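Local coordinates for BH0493 protein (PDB 2QEE) that binds zinc and is probably a metal-dependent hydrolase of the amidohydrolase type, its natural substrate not established, at residues T340-E345 with E377-K382; T301-R305 with W327-N331; I39-D43 with K124-V130; R96-C101 with I365-H370; W198-I203 with R240-C245. All blocks are in the same frame, centred on the assembly; numbering follows the deposited sequence.

Interaction 1. Residues T340-E345 with E377-K382; sequences TRMRME and EVLIDK
D381 OD2 takes two nitrogens of R341 in a salt bridge: NH2 at 2.8 Å with an N-H...O angle of 146°, and NH1 in a weak bond. This oxygen lies near the guanidinium plane, although carboxylate and guanidinium are turned 56° against each other. V378 CG2 covers one face of the same guanidinium, a place that suits a short branched side chain. A water joins R341 NH2 to E377 OE2, and N337 OD1 accepts from R341 NE. The second salt bridge has the charges exchanged between the helices, K382 NZ meeting the anti lone pair of E345 OE2 at 2.9 Å. The lysine chain bends at chi2 (60°) and again at chi4, which brings the ammonium back toward E345 while its CG lies 3.7 Å from M344 SD. Flexible M344 then reaches on to L379, CE to CD2 3.5 Å. Such long side chains fill the 10.4 Å between the axes of these segments of helices 333-347 and 363-388. Each acid has an outside partner, R8 for D381 OD1 and E334 N of the second subunit for E345 OE1. The acids probably offset the like charges of R341 and K382, and E345 links the helices to that subunit.

Interaction 2. Residues T301-R305 with W327-N331; sequences TMLSR and WWFMN
Apolar packing centres on L303, which pushes CD1 among three consecutive aromatic residues: it lies over one face of the W327 indole, 3.5 Å from W328 CB and 3.7 Å from F329 CD2. L303 CB adds a contact of 3.7 Å with W327 CZ3. T301 CG2 lies on the other side of the ring plane, toward the rim, 3.9 Å from W327 CB, so the indole has a methyl on each side. With an alanine at W327, a gap would probably open between L303 and T301, beside the zinc ligand D357. The thioether side chain of M330 bends at chi2 and chi3 until its CE rests 3.2 Å from L303 O, a carbonyl buried without a polar partner. A bridging water donates to T301 OG1 and M302 O and accepts from W327 N at 2.8 Å, while F324 O pairs with the threonine hydroxyl. Aromatic residues pack against the end of strand 298-302 beside the metal site, and the water joins the two backbones, sharing M302 O with Q308 NE2.

Interaction 3. Residues I39-D43 with K124-V130; sequences ILLWD and KTSEEQV
W42 holds CG between its own backbone N and carbonyl carbon (chi1 61°), which swings the indole against the first turn of helix 126-136, and Q129, with CG anti to its backbone N (chi1 -174°), lays its methylenes on that ring. Q129 CB stands 3.9 Å from the centroid of the W42 six-membered ring, a CH-pi contact over the face, and Q129 CG is 3.5 Å from W42 CE3. W42 NE1 donates to S126 OG at 2.9 Å, the oxygen tilted 20° from the ring plane. At the far rim, K124 O lies near the plane, 3.4 Å from W42 CH2. The helix start that receives the indole is a capping box: T125 OG1 accepts from E128 N, and E128 OE1 accepts from T125 N. K124 NZ binds Q129 OE1 at 2.8 Å, and E362 takes the amide's NE2, so the glutamine can be apolar toward W42 and polar at its tip. Deeper in, L40 CD2 meets V130 CG2 at 3.6 Å; the L40 side chain is about 9 Å from that of the zinc ligand H30.

Interaction 4. Residues R96-C101 with I365-H370; sequences RGVLTC and IYKWHH
The guanidinium of R96 lies flat on the H370 imidazole, the two centres 3.4 Å apart and the planes at 14°. The extended arginine chain also brings CD to H370 CE1. On the other face of the imidazole is Y366 CD1, and at its edge NE2 shares a 2.8 Å hydrogen bond with T100 OG1. Y366 is a knob in the hole formed by G97, V98, T100 and C101. G97 CA sits 3.4 Å from the centroid of the tyrosine ring, a CH-pi contact over the face, and a CB there would clash with Y366, so glycine fits. C101 SG lies at the ring edge, a sulfur-aromatic contact, 3.6 Å from Y366 CD2. This lets the segments of helices 93-104 and 363-388 cross at 103° with their axes 8.4 Å apart. A water links R96 NH1 to H370 O. E93 receives R96 NH1 on one oxygen and H370 ND1 on the other; its charge probably steadies the cation, while bonds at both imidazole nitrogens fix the ring.

Interaction 5. Residues W198-I203 with R240-C245; sequences WNEGSI and RIIRDC
W198 NE1 points straight at D244 OD2, a hydrogen bond of 2.6 Å at 171° in which the donor meets the anti lone pair and the acceptor lies in the plane of the indole. Around this bond the packing is tight. W198 extends with CG anti to its backbone N (chi1 -169°), and the ring is held between R240 CB on one face, a CH-pi contact 4.0 Å from the centroid of the five-membered ring, and I203 CG1 on the other. C245 SG touches the ring edge, 3.6 Å from W198 CZ2, where a small sulfur fits. I203 CD1 also shields the acid, 3.5 Å from D244 OD2. On the looser outer side, the R240 guanidinium bends off the indole at chi3, its CZ 5.7 Å from the five-membered ring's centroid, at most a weak cation-pi attraction, and its NH2 turns to N237. Partly exposed R243 grips D244 side-on, NE to OD1 at 2.8 Å and NH2 to OD2. A leucine in place of W198 would probably leave D244 OD2 without its indole donor and uncover C245 and I203. Here the start of helix 200-217, N-capped by N199, is fastened to helix 237-253 far from the metal site. With the salt bridge and the indole N-H converging on it, the carboxylate is probably kept ionised and held from turning, its plane 13° from that of the ring.

Overall arrangement
Interactions 1, 2 and 4 are buried, and all three also meet other subunits, whereas interactions 3 and 5 are partly buried and lie within one chain. Interactions 1 and 4 share helix 363-388 at different points along it: salt bridges span the wide gap in the first, while a glycine permits close crossing in the second. Interaction 2, closest of the five to the zinc, relies on apolar and aromatic packing with a bridging water, and touches interaction 4 through N331 and K367. Interactions 3 and 5, their centres about 41 Å apart, each use a tryptophan N-H to reach a helix, its acceptor a serine hydroxyl in one and a carboxylate in the other.

Interaction 1. Residues T340-E345 with E377-K382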
# COMPACT_ATOMS: atom_id res chain seq x y z
N THR C 340 9.35 5.56 5.17
CA THR C 340 10.66 5.64 5.80
C THR C 340 11.21 4.21 6.05
O THR C 340 12.38 3.96 5.85
CB THR C 340 10.60 6.54 7.07
OG1 THR C 340 10.14 7.86 6.67
CG2 THR C 340 11.96 6.69 7.74
N ARG C 341 10.34 3.30 6.46
CA ARG C 341 10.75 1.92 6.68
C ARG C 341 11.15 1.24 5.38
O ARG C 341 12.19 0.58 5.32
CB ARG C 341 9.62 1.14 7.41
CG ARG C 341 9.50 1.62 8.87
CD ARG C 341 8.37 1.00 9.63
NE ARG C 341 8.38 1.52 11.01
CZ ARG C 341 9.16 1.00 11.99
NH1 ARG C 341 9.93 -0.10 11.77
NH2 ARG C 341 9.15 1.56 13.18
N MET C 342 10.34 1.36 4.33
CA MET C 342 10.66 0.77 3.02
C MET C 342 11.99 1.33 2.51
O MET C 342 12.86 0.58 2.07
CB MET C 342 9.57 1.02 1.95
CG MET C 342 8.23 0.27 2.26
SD MET C 342 7.13 0.44 0.85
CE MET C 342 6.63 2.18 0.87
N ARG C 343 12.14 2.64 2.67
CA ARG C 343 13.35 3.29 2.20
C ARG C 343 14.59 2.78 2.97
O ARG C 343 15.59 2.44 2.36
CB ARG C 343 13.21 4.80 2.36
CG ARG C 343 12.25 5.36 1.31
CD ARG C 343 11.87 6.78 1.66
NE ARG C 343 11.16 7.38 0.53
CZ ARG C 343 10.93 8.70 0.48
NH1 ARG C 343 11.31 9.47 1.48
NH2 ARG C 343 10.37 9.27 -0.61
N MET C 344 14.53 2.73 4.28
CA MET C 344 15.68 2.32 5.06
C MET C 344 15.95 0.86 4.80
O MET C 344 17.09 0.45 4.76
CB MET C 344 15.46 2.57 6.53
CG MET C 344 16.83 2.48 7.33
SD MET C 344 16.72 3.20 8.96
CE MET C 344 16.71 4.96 8.52
N GLU C 345 14.90 0.04 4.70
CA GLU C 345 15.16 -1.43 4.47
C GLU C 345 15.91 -1.70 3.16
O GLU C 345 16.74 -2.59 3.11
CB GLU C 345 13.81 -2.23 4.54
CG GLU C 345 13.35 -2.23 6.05
CD GLU C 345 11.91 -2.68 6.31
OE1 GLU C 345 11.22 -3.20 5.38
OE2 GLU C 345 11.52 -2.48 7.50
N GLU C 377 11.77 6.65 15.62
CA GLU C 377 11.20 5.30 15.88
C GLU C 377 11.76 4.31 14.87
O GLU C 377 12.14 3.16 15.22
CB GLU C 377 9.69 5.34 15.77
CG GLU C 377 8.98 6.15 16.86
CD GLU C 377 7.50 6.46 16.49
OE1 GLU C 377 6.79 7.10 17.31
OE2 GLU C 377 7.02 6.09 15.37
N VAL C 378 11.82 4.70 13.59
CA VAL C 378 12.36 3.80 12.57
C VAL C 378 13.82 3.46 12.84
O VAL C 378 14.24 2.28 12.87
CB VAL C 378 12.17 4.41 11.15
CG1 VAL C 378 12.82 3.52 10.12
CG2 VAL C 378 10.63 4.61 10.88
N LEU C 379 14.61 4.50 13.13
CA LEU C 379 16.04 4.26 13.45
C LEU C 379 16.25 3.33 14.66
O LEU C 379 17.09 2.43 14.63
CB LEU C 379 16.73 5.63 13.70
CG LEU C 379 17.03 6.44 12.43
CD1 LEU C 379 17.44 7.84 12.92
CD2 LEU C 379 18.17 5.75 11.61
N ILE C 380 15.48 3.55 15.71
CA ILE C 380 15.56 2.72 16.94
C ILE C 380 15.35 1.22 16.55
O ILE C 380 16.17 0.35 16.88
CB ILE C 380 14.58 3.21 18.06
CG1 ILE C 380 15.07 4.55 18.62
CG2 ILE C 380 14.54 2.17 19.17
CD1 ILE C 380 14.00 5.40 19.39
N ASP C 381 14.29 0.96 15.78
CA ASP C 381 14.02 -0.44 15.36
C ASP C 381 15.18 -1.01 14.53
O ASP C 381 15.57 -2.18 14.71
CB ASP C 381 12.75 -0.47 14.49
CG ASP C 381 11.48 -0.58 15.34
OD1 ASP C 381 11.56 -0.84 16.60
OD2 ASP C 381 10.36 -0.40 14.76
N LYS C 382 15.69 -0.20 13.57
CA LYS C 382 16.77 -0.70 12.69
C LYS C 382 18.09 -0.92 13.44
O LYS C 382 18.76 -1.91 13.21
CB LYS C 382 16.95 0.23 11.47
CG LYS C 382 16.03 -0.15 10.29
CD LYS C 382 14.52 -0.09 10.65
CE LYS C 382 13.59 -0.47 9.43
NZ LYS C 382 13.76 -1.95 9.21
O HOH W 1 7.32 3.90 13.75

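Interaction 2. Residues T301-R305 with W327-N331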
# COMPACT_ATOMS: atom_id res chain seq x y z
N THR C 301 10.77 13.20 -5.77
CA THR C 301 9.74 12.84 -4.80
C THR C 301 8.44 12.61 -5.60
O THR C 301 8.24 13.27 -6.65
CB THR C 301 9.59 13.90 -3.69
OG1 THR C 301 8.93 13.34 -2.54
CG2 THR C 301 8.83 15.19 -4.13
N MET C 302 7.58 11.71 -5.11
CA MET C 302 6.38 11.37 -5.90
C MET C 302 5.15 11.47 -5.03
O MET C 302 5.23 11.29 -3.81
CB MET C 302 6.44 9.99 -6.55
CG MET C 302 7.57 9.91 -7.60
SD MET C 302 7.72 8.41 -8.50
CE MET C 302 6.42 8.77 -9.80
N LEU C 303 4.03 11.78 -5.66
CA LEU C 303 2.85 12.13 -4.84
C LEU C 303 1.92 10.95 -4.50
O LEU C 303 1.17 11.02 -3.50
CB LEU C 303 2.04 13.23 -5.55
CG LEU C 303 0.95 13.95 -4.73
CD1 LEU C 303 1.42 14.60 -3.43
CD2 LEU C 303 0.30 15.08 -5.68
N SER C 304 1.90 9.96 -5.37
CA SER C 304 0.95 8.80 -5.18
C SER C 304 1.58 7.82 -4.14
O SER C 304 2.74 7.43 -4.27
CB SER C 304 0.70 8.10 -6.53
OG SER C 304 -0.05 6.88 -6.33
N ARG C 305 0.72 7.31 -3.23
CA ARG C 305 1.15 6.27 -2.30
C ARG C 305 1.68 5.09 -3.11
O ARG C 305 2.63 4.41 -2.70
CB ARG C 305 -0.03 5.79 -1.43
CG ARG C 305 0.39 4.78 -0.37
CD ARG C 305 -0.87 4.25 0.34
NE ARG C 305 -0.42 3.32 1.38
CZ ARG C 305 -1.16 2.33 1.86
NH1 ARG C 305 -2.39 2.15 1.39
NH2 ARG C 305 -0.69 1.59 2.87
N TRP C 327 6.00 13.89 0.34
CA TRP C 327 5.44 15.11 -0.19
C TRP C 327 3.92 15.15 -0.01
O TRP C 327 3.22 14.23 -0.49
CB TRP C 327 5.79 15.10 -1.70
CG TRP C 327 5.42 16.31 -2.49
CD1 TRP C 327 5.37 17.59 -2.04
CD2 TRP C 327 5.08 16.34 -3.89
NE1 TRP C 327 4.97 18.43 -3.07
CE2 TRP C 327 4.80 17.69 -4.21
CE3 TRP C 327 5.00 15.37 -4.89
CZ2 TRP C 327 4.42 18.10 -5.51
CZ3 TRP C 327 4.63 15.79 -6.19
CH2 TRP C 327 4.35 17.13 -6.47
N TRP C 328 3.44 16.22 0.63
CA TRP C 328 2.04 16.69 0.55
C TRP C 328 1.06 15.61 1.04
O TRP C 328 0.94 15.34 2.24
CB TRP C 328 1.78 17.06 -0.92
CG TRP C 328 0.60 17.88 -1.23
CD1 TRP C 328 -0.46 18.23 -0.42
CD2 TRP C 328 0.38 18.51 -2.50
NE1 TRP C 328 -1.33 19.06 -1.15
CE2 TRP C 328 -0.82 19.23 -2.41
CE3 TRP C 328 1.09 18.52 -3.70
CZ2 TRP C 328 -1.34 19.95 -3.49
CZ3 TRP C 328 0.59 19.26 -4.77
CH2 TRP C 328 -0.62 19.96 -4.65
N PHE C 329 0.41 14.90 0.13
CA PHE C 329 -0.58 13.85 0.55
C PHE C 329 0.10 12.60 1.14
O PHE C 329 -0.54 11.75 1.75
CB PHE C 329 -1.50 13.47 -0.59
CG PHE C 329 -2.22 14.64 -1.18
CD1 PHE C 329 -2.97 15.48 -0.38
CD2 PHE C 329 -2.14 14.89 -2.56
CE1 PHE C 329 -3.62 16.56 -0.96
CE2 PHE C 329 -2.77 15.96 -3.12
CZ PHE C 329 -3.49 16.79 -2.35
N MET C 330 1.44 12.54 1.00
CA MET C 330 2.28 11.54 1.65
C MET C 330 2.72 12.00 3.05
O MET C 330 3.28 11.21 3.83
CB MET C 330 3.56 11.22 0.85
CG MET C 330 3.37 10.77 -0.63
SD MET C 330 2.63 9.12 -0.74
CE MET C 330 0.90 9.54 -0.67
N ASN C 331 2.46 13.27 3.39
CA ASN C 331 3.05 13.80 4.56
C ASN C 331 2.15 13.60 5.77
O ASN C 331 1.83 14.54 6.47
CB ASN C 331 3.46 15.28 4.31
CG ASN C 331 4.45 15.81 5.33
OD1 ASN C 331 4.99 15.08 6.11
ND2 ASN C 331 4.66 17.14 5.32
O HOH W 2 6.74 12.12 -1.69

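Interaction 3. Residues I39-D43 with K124-V130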
# COMPACT_ATOMS: atom_id res chain seq x y z
N ILE C 39 6.40 38.33 1.00
CA ILE C 39 6.22 36.97 0.45
C ILE C 39 6.61 35.88 1.46
O ILE C 39 6.19 34.74 1.29
CB ILE C 39 7.01 36.66 -0.87
CG1 ILE C 39 8.45 37.12 -0.80
CG2 ILE C 39 6.31 37.27 -2.06
CD1 ILE C 39 9.25 36.58 -2.00
N LEU C 40 7.41 36.22 2.46
CA LEU C 40 7.57 35.33 3.64
C LEU C 40 6.31 35.39 4.49
O LEU C 40 6.05 36.41 5.20
CB LEU C 40 8.82 35.71 4.47
CG LEU C 40 9.00 34.87 5.76
CD1 LEU C 40 9.36 33.42 5.41
CD2 LEU C 40 10.13 35.43 6.63
N LEU C 41 5.53 34.29 4.46
CA LEU C 41 4.28 34.21 5.21
C LEU C 41 4.54 33.69 6.60
O LEU C 41 5.28 32.71 6.77
CB LEU C 41 3.27 33.26 4.52
CG LEU C 41 2.94 33.66 3.07
CD1 LEU C 41 1.92 32.68 2.49
CD2 LEU C 41 2.37 35.13 2.98
N TRP C 42 3.95 34.34 7.60
CA TRP C 42 4.03 33.90 9.00
C TRP C 42 2.93 34.43 9.86
O TRP C 42 2.31 35.44 9.52
CB TRP C 42 5.36 34.25 9.66
CG TRP C 42 5.77 35.73 9.77
CD1 TRP C 42 6.31 36.50 8.79
CD2 TRP C 42 5.76 36.52 10.96
NE1 TRP C 42 6.61 37.78 9.29
CE2 TRP C 42 6.27 37.82 10.62
CE3 TRP C 42 5.36 36.29 12.28
CZ2 TRP C 42 6.42 38.84 11.57
CZ3 TRP C 42 5.45 37.34 13.23
CH2 TRP C 42 5.99 38.60 12.86
N ASP C 43 2.73 33.72 10.97
CA ASP C 43 1.74 33.96 12.04
C ASP C 43 0.58 33.01 12.07
O ASP C 43 0.37 32.27 11.11
CB ASP C 43 1.29 35.43 12.21
CG ASP C 43 0.20 35.86 11.23
OD1 ASP C 43 -0.54 35.05 10.63
OD2 ASP C 43 0.08 37.10 11.08
N LYS C 124 6.23 41.31 16.96
CA LYS C 124 7.53 40.84 16.47
C LYS C 124 7.79 41.31 15.05
O LYS C 124 6.84 41.52 14.29
CB LYS C 124 7.57 39.29 16.48
CG LYS C 124 7.32 38.65 17.82
CD LYS C 124 7.59 37.16 17.79
CE LYS C 124 9.11 36.88 17.80
NZ LYS C 124 9.34 35.49 18.28
N THR C 125 9.06 41.40 14.66
CA THR C 125 9.40 41.54 13.25
C THR C 125 9.59 40.17 12.60
O THR C 125 9.76 39.17 13.29
CB THR C 125 10.73 42.25 13.03
OG1 THR C 125 11.81 41.45 13.55
CG2 THR C 125 10.73 43.66 13.67
N SER C 126 9.59 40.17 11.28
CA SER C 126 9.88 38.98 10.46
C SER C 126 11.23 38.38 10.84
O SER C 126 11.33 37.16 11.08
CB SER C 126 9.90 39.40 8.99
OG SER C 126 8.60 39.82 8.61
N GLU C 127 12.25 39.23 10.93
CA GLU C 127 13.62 38.81 11.22
C GLU C 127 13.66 38.12 12.59
O GLU C 127 14.29 37.05 12.76
CB GLU C 127 14.58 40.00 11.16
CG GLU C 127 14.92 40.46 9.74
CD GLU C 127 13.83 41.29 9.10
OE1 GLU C 127 12.86 41.70 9.80
OE2 GLU C 127 13.94 41.55 7.88
N GLU C 128 12.96 38.69 13.56
CA GLU C 128 12.89 38.09 14.92
C GLU C 128 12.19 36.73 14.88
O GLU C 128 12.63 35.79 15.55
CB GLU C 128 12.13 39.00 15.87
CG GLU C 128 12.92 40.24 16.22
CD GLU C 128 12.14 41.24 17.05
OE1 GLU C 128 10.88 41.31 16.97
OE2 GLU C 128 12.82 42.00 17.78
N GLN C 129 11.09 36.65 14.12
CA GLN C 129 10.31 35.40 14.07
C GLN C 129 11.11 34.31 13.39
O GLN C 129 11.05 33.13 13.81
CB GLN C 129 8.91 35.57 13.44
CG GLN C 129 8.01 34.30 13.51
CD GLN C 129 7.61 33.89 14.95
OE1 GLN C 129 8.23 34.32 15.94
NE2 GLN C 129 6.57 33.04 15.06
N VAL C 130 11.79 34.66 12.32
CA VAL C 130 12.71 33.69 11.67
C VAL C 130 13.73 33.18 12.71
O VAL C 130 13.95 31.98 12.84
CB VAL C 130 13.39 34.29 10.39
CG1 VAL C 130 14.49 33.41 9.90
CG2 VAL C 130 12.36 34.47 9.29

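Interaction 4. Residues R96-C101 with I365-H370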
# COMPACT_ATOMS: atom_id res chain seq x y z
N ARG C 96 -3.53 19.14 13.94
CA ARG C 96 -2.54 18.84 14.97
C ARG C 96 -1.32 19.75 14.81
O ARG C 96 -0.77 20.30 15.83
CB ARG C 96 -2.10 17.39 14.84
CG ARG C 96 -0.97 16.92 15.76
CD ARG C 96 -0.32 15.68 15.04
NE ARG C 96 0.79 15.21 15.85
CZ ARG C 96 1.71 14.35 15.44
NH1 ARG C 96 1.68 13.87 14.19
NH2 ARG C 96 2.67 13.99 16.27
N GLY C 97 -0.84 19.87 13.58
CA GLY C 97 0.34 20.70 13.32
C GLY C 97 0.20 22.14 13.84
O GLY C 97 1.14 22.66 14.44
N VAL C 98 -0.95 22.78 13.61
CA VAL C 98 -1.17 24.14 14.17
C VAL C 98 -0.94 24.14 15.68
O VAL C 98 -0.24 25.03 16.20
CB VAL C 98 -2.57 24.70 13.80
CG1 VAL C 98 -2.85 26.09 14.46
CG2 VAL C 98 -2.71 24.83 12.26
N LEU C 99 -1.44 23.13 16.38
CA LEU C 99 -1.26 23.08 17.83
C LEU C 99 0.20 22.86 18.20
O LEU C 99 0.67 23.49 19.16
CB LEU C 99 -2.12 21.94 18.41
CG LEU C 99 -3.61 22.03 18.00
CD1 LEU C 99 -4.38 20.91 18.69
CD2 LEU C 99 -4.14 23.39 18.49
N THR C 100 0.91 21.96 17.48
CA THR C 100 2.35 21.79 17.76
C THR C 100 3.11 23.11 17.66
O THR C 100 3.97 23.41 18.49
CB THR C 100 2.92 20.69 16.84
OG1 THR C 100 2.26 19.46 17.21
CG2 THR C 100 4.48 20.55 16.99
N CYS C 101 2.77 23.92 16.66
CA CYS C 101 3.40 25.24 16.47
C CYS C 101 3.13 26.15 17.66
O CYS C 101 4.09 26.75 18.21
CB CYS C 101 2.85 25.90 15.22
SG CYS C 101 3.37 25.07 13.68
N ILE C 365 8.17 24.28 12.68
CA ILE C 365 8.15 23.70 14.04
C ILE C 365 7.47 22.32 13.94
O ILE C 365 8.08 21.30 14.31
CB ILE C 365 7.39 24.59 15.04
CG1 ILE C 365 8.15 25.91 15.20
CG2 ILE C 365 7.32 23.90 16.46
CD1 ILE C 365 7.43 26.95 16.11
N TYR C 366 6.23 22.30 13.45
CA TYR C 366 5.47 21.00 13.49
C TYR C 366 5.95 20.03 12.43
O TYR C 366 5.95 18.77 12.65
CB TYR C 366 3.97 21.19 13.41
CG TYR C 366 3.29 21.14 12.06
CD1 TYR C 366 3.08 19.91 11.40
CD2 TYR C 366 2.79 22.33 11.45
CE1 TYR C 366 2.35 19.82 10.24
CE2 TYR C 366 2.07 22.23 10.25
CZ TYR C 366 1.87 21.00 9.63
OH TYR C 366 1.15 20.89 8.46
N LYS C 367 6.33 20.52 11.26
CA LYS C 367 6.71 19.58 10.22
C LYS C 367 7.92 18.77 10.70
O LYS C 367 7.99 17.54 10.49
CB LYS C 367 7.02 20.29 8.89
CG LYS C 367 5.81 21.06 8.33
CD LYS C 367 5.05 20.29 7.33
CE LYS C 367 4.12 21.29 6.59
NZ LYS C 367 3.28 20.53 5.63
N TRP C 368 8.89 19.41 11.34
CA TRP C 368 10.10 18.71 11.82
C TRP C 368 9.83 17.93 13.11
O TRP C 368 10.33 16.83 13.28
CB TRP C 368 11.31 19.69 11.88
CG TRP C 368 11.71 19.98 10.48
CD1 TRP C 368 11.53 21.15 9.79
CD2 TRP C 368 12.25 19.04 9.55
NE1 TRP C 368 11.97 21.02 8.51
CE2 TRP C 368 12.38 19.72 8.32
CE3 TRP C 368 12.62 17.69 9.64
CZ2 TRP C 368 12.90 19.10 7.19
CZ3 TRP C 368 13.16 17.09 8.55
CH2 TRP C 368 13.27 17.79 7.31
N HIS C 369 9.05 18.48 14.01
CA HIS C 369 8.72 17.75 15.25
C HIS C 369 8.00 16.42 14.91
O HIS C 369 8.35 15.33 15.42
CB HIS C 369 7.83 18.64 16.11
CG HIS C 369 7.43 18.05 17.43
ND1 HIS C 369 6.53 17.00 17.55
CD2 HIS C 369 7.74 18.43 18.69
CE1 HIS C 369 6.36 16.72 18.83
NE2 HIS C 369 7.09 17.57 19.55
N HIS C 370 6.97 16.51 14.06
CA HIS C 370 6.15 15.31 13.80
C HIS C 370 6.95 14.27 13.04
O HIS C 370 6.79 13.04 13.25
CB HIS C 370 4.90 15.68 12.97
CG HIS C 370 3.91 16.55 13.68
ND1 HIS C 370 2.66 16.81 13.14
CD2 HIS C 370 3.96 17.23 14.85
CE1 HIS C 370 2.00 17.64 13.94
NE2 HIS C 370 2.75 17.87 15.00
O HOH W 3 4.27 12.27 14.15

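Interaction 5. Residues W198-I203 with R240-C245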
# COMPACT_ATOMS: atom_id res chain seq x y z
N TRP C 198 10.90 25.65 -33.08
CA TRP C 198 11.92 25.11 -32.18
C TRP C 198 13.22 24.84 -32.94
O TRP C 198 13.50 23.70 -33.35
CB TRP C 198 11.44 23.85 -31.44
CG TRP C 198 12.41 23.46 -30.30
CD1 TRP C 198 13.26 22.39 -30.27
CD2 TRP C 198 12.62 24.18 -29.07
NE1 TRP C 198 13.98 22.39 -29.09
CE2 TRP C 198 13.60 23.47 -28.33
CE3 TRP C 198 12.05 25.34 -28.52
CZ2 TRP C 198 14.06 23.91 -27.07
CZ3 TRP C 198 12.50 25.77 -27.25
CH2 TRP C 198 13.50 25.06 -26.56
N ASN C 199 14.00 25.91 -33.14
CA ASN C 199 15.27 25.80 -33.86
C ASN C 199 16.43 26.12 -32.94
O ASN C 199 16.22 26.33 -31.74
CB ASN C 199 15.27 26.71 -35.09
CG ASN C 199 14.89 28.12 -34.75
OD1 ASN C 199 15.14 28.60 -33.63
ND2 ASN C 199 14.30 28.81 -35.71
N GLU C 200 17.65 26.13 -33.48
CA GLU C 200 18.85 26.34 -32.67
C GLU C 200 18.79 27.63 -31.89
O GLU C 200 19.30 27.70 -30.76
CB GLU C 200 20.13 26.32 -33.50
CG GLU C 200 21.01 25.08 -33.24
CD GLU C 200 21.38 24.87 -31.76
OE1 GLU C 200 21.49 23.70 -31.31
OE2 GLU C 200 21.56 25.89 -31.05
N GLY C 201 18.15 28.63 -32.49
CA GLY C 201 18.04 29.93 -31.89
C GLY C 201 17.16 29.87 -30.66
O GLY C 201 17.44 30.52 -29.65
N SER C 202 16.06 29.12 -30.77
CA SER C 202 15.16 28.99 -29.64
C SER C 202 15.85 28.21 -28.50
O SER C 202 15.76 28.63 -27.33
CB SER C 202 13.84 28.35 -30.04
OG SER C 202 12.95 29.32 -30.61
N ILE C 203 16.51 27.11 -28.87
CA ILE C 203 17.34 26.31 -27.94
C ILE C 203 18.37 27.16 -27.19
O ILE C 203 18.46 27.14 -25.95
CB ILE C 203 18.03 25.13 -28.65
CG1 ILE C 203 16.97 24.13 -29.16
CG2 ILE C 203 19.10 24.44 -27.71
CD1 ILE C 203 17.46 23.08 -30.10
N ARG C 240 11.07 18.75 -25.19
CA ARG C 240 12.16 19.41 -25.95
C ARG C 240 13.03 20.31 -25.09
O ARG C 240 14.28 20.29 -25.23
CB ARG C 240 11.66 20.17 -27.18
CG ARG C 240 11.13 19.22 -28.21
CD ARG C 240 10.77 19.91 -29.53
NE ARG C 240 9.56 20.68 -29.34
CZ ARG C 240 8.33 20.24 -29.63
NH1 ARG C 240 8.12 19.05 -30.19
NH2 ARG C 240 7.31 21.02 -29.36
N ILE C 241 12.39 21.09 -24.21
CA ILE C 241 13.11 21.98 -23.30
C ILE C 241 14.01 21.15 -22.36
O ILE C 241 15.19 21.46 -22.18
CB ILE C 241 12.19 22.88 -22.52
CG1 ILE C 241 11.45 23.87 -23.47
CG2 ILE C 241 13.00 23.67 -21.45
CD1 ILE C 241 10.29 24.67 -22.77
N ILE C 242 13.47 20.04 -21.81
CA ILE C 242 14.30 19.20 -20.93
C ILE C 242 15.49 18.61 -21.66
O ILE C 242 16.65 18.73 -21.21
CB ILE C 242 13.46 18.08 -20.23
CG1 ILE C 242 12.39 18.73 -19.37
CG2 ILE C 242 14.39 17.07 -19.47
CD1 ILE C 242 11.41 17.69 -18.67
N ARG C 243 15.21 18.02 -22.83
CA ARG C 243 16.24 17.37 -23.67
C ARG C 243 17.29 18.37 -24.17
O ARG C 243 18.50 18.18 -23.98
CB ARG C 243 15.62 16.67 -24.89
CG ARG C 243 16.60 15.86 -25.74
CD ARG C 243 16.02 15.51 -27.13
NE ARG C 243 15.53 16.69 -27.85
CZ ARG C 243 14.51 16.70 -28.72
NH1 ARG C 243 13.86 15.60 -29.01
NH2 ARG C 243 14.14 17.84 -29.30
N ASP C 244 16.81 19.45 -24.78
CA ASP C 244 17.71 20.35 -25.51
C ASP C 244 18.34 21.43 -24.66
O ASP C 244 19.39 21.96 -25.04
CB ASP C 244 16.98 21.03 -26.68
CG ASP C 244 16.57 20.08 -27.78
OD1 ASP C 244 17.13 18.96 -27.88
OD2 ASP C 244 15.66 20.48 -28.55
N CYS C 245 17.73 21.79 -23.53
CA CYS C 245 18.16 22.94 -22.76
C CYS C 245 18.53 22.58 -21.33
O CYS C 245 19.63 22.87 -20.85
CB CYS C 245 17.09 24.05 -22.76
SG CYS C 245 16.48 24.51 -24.44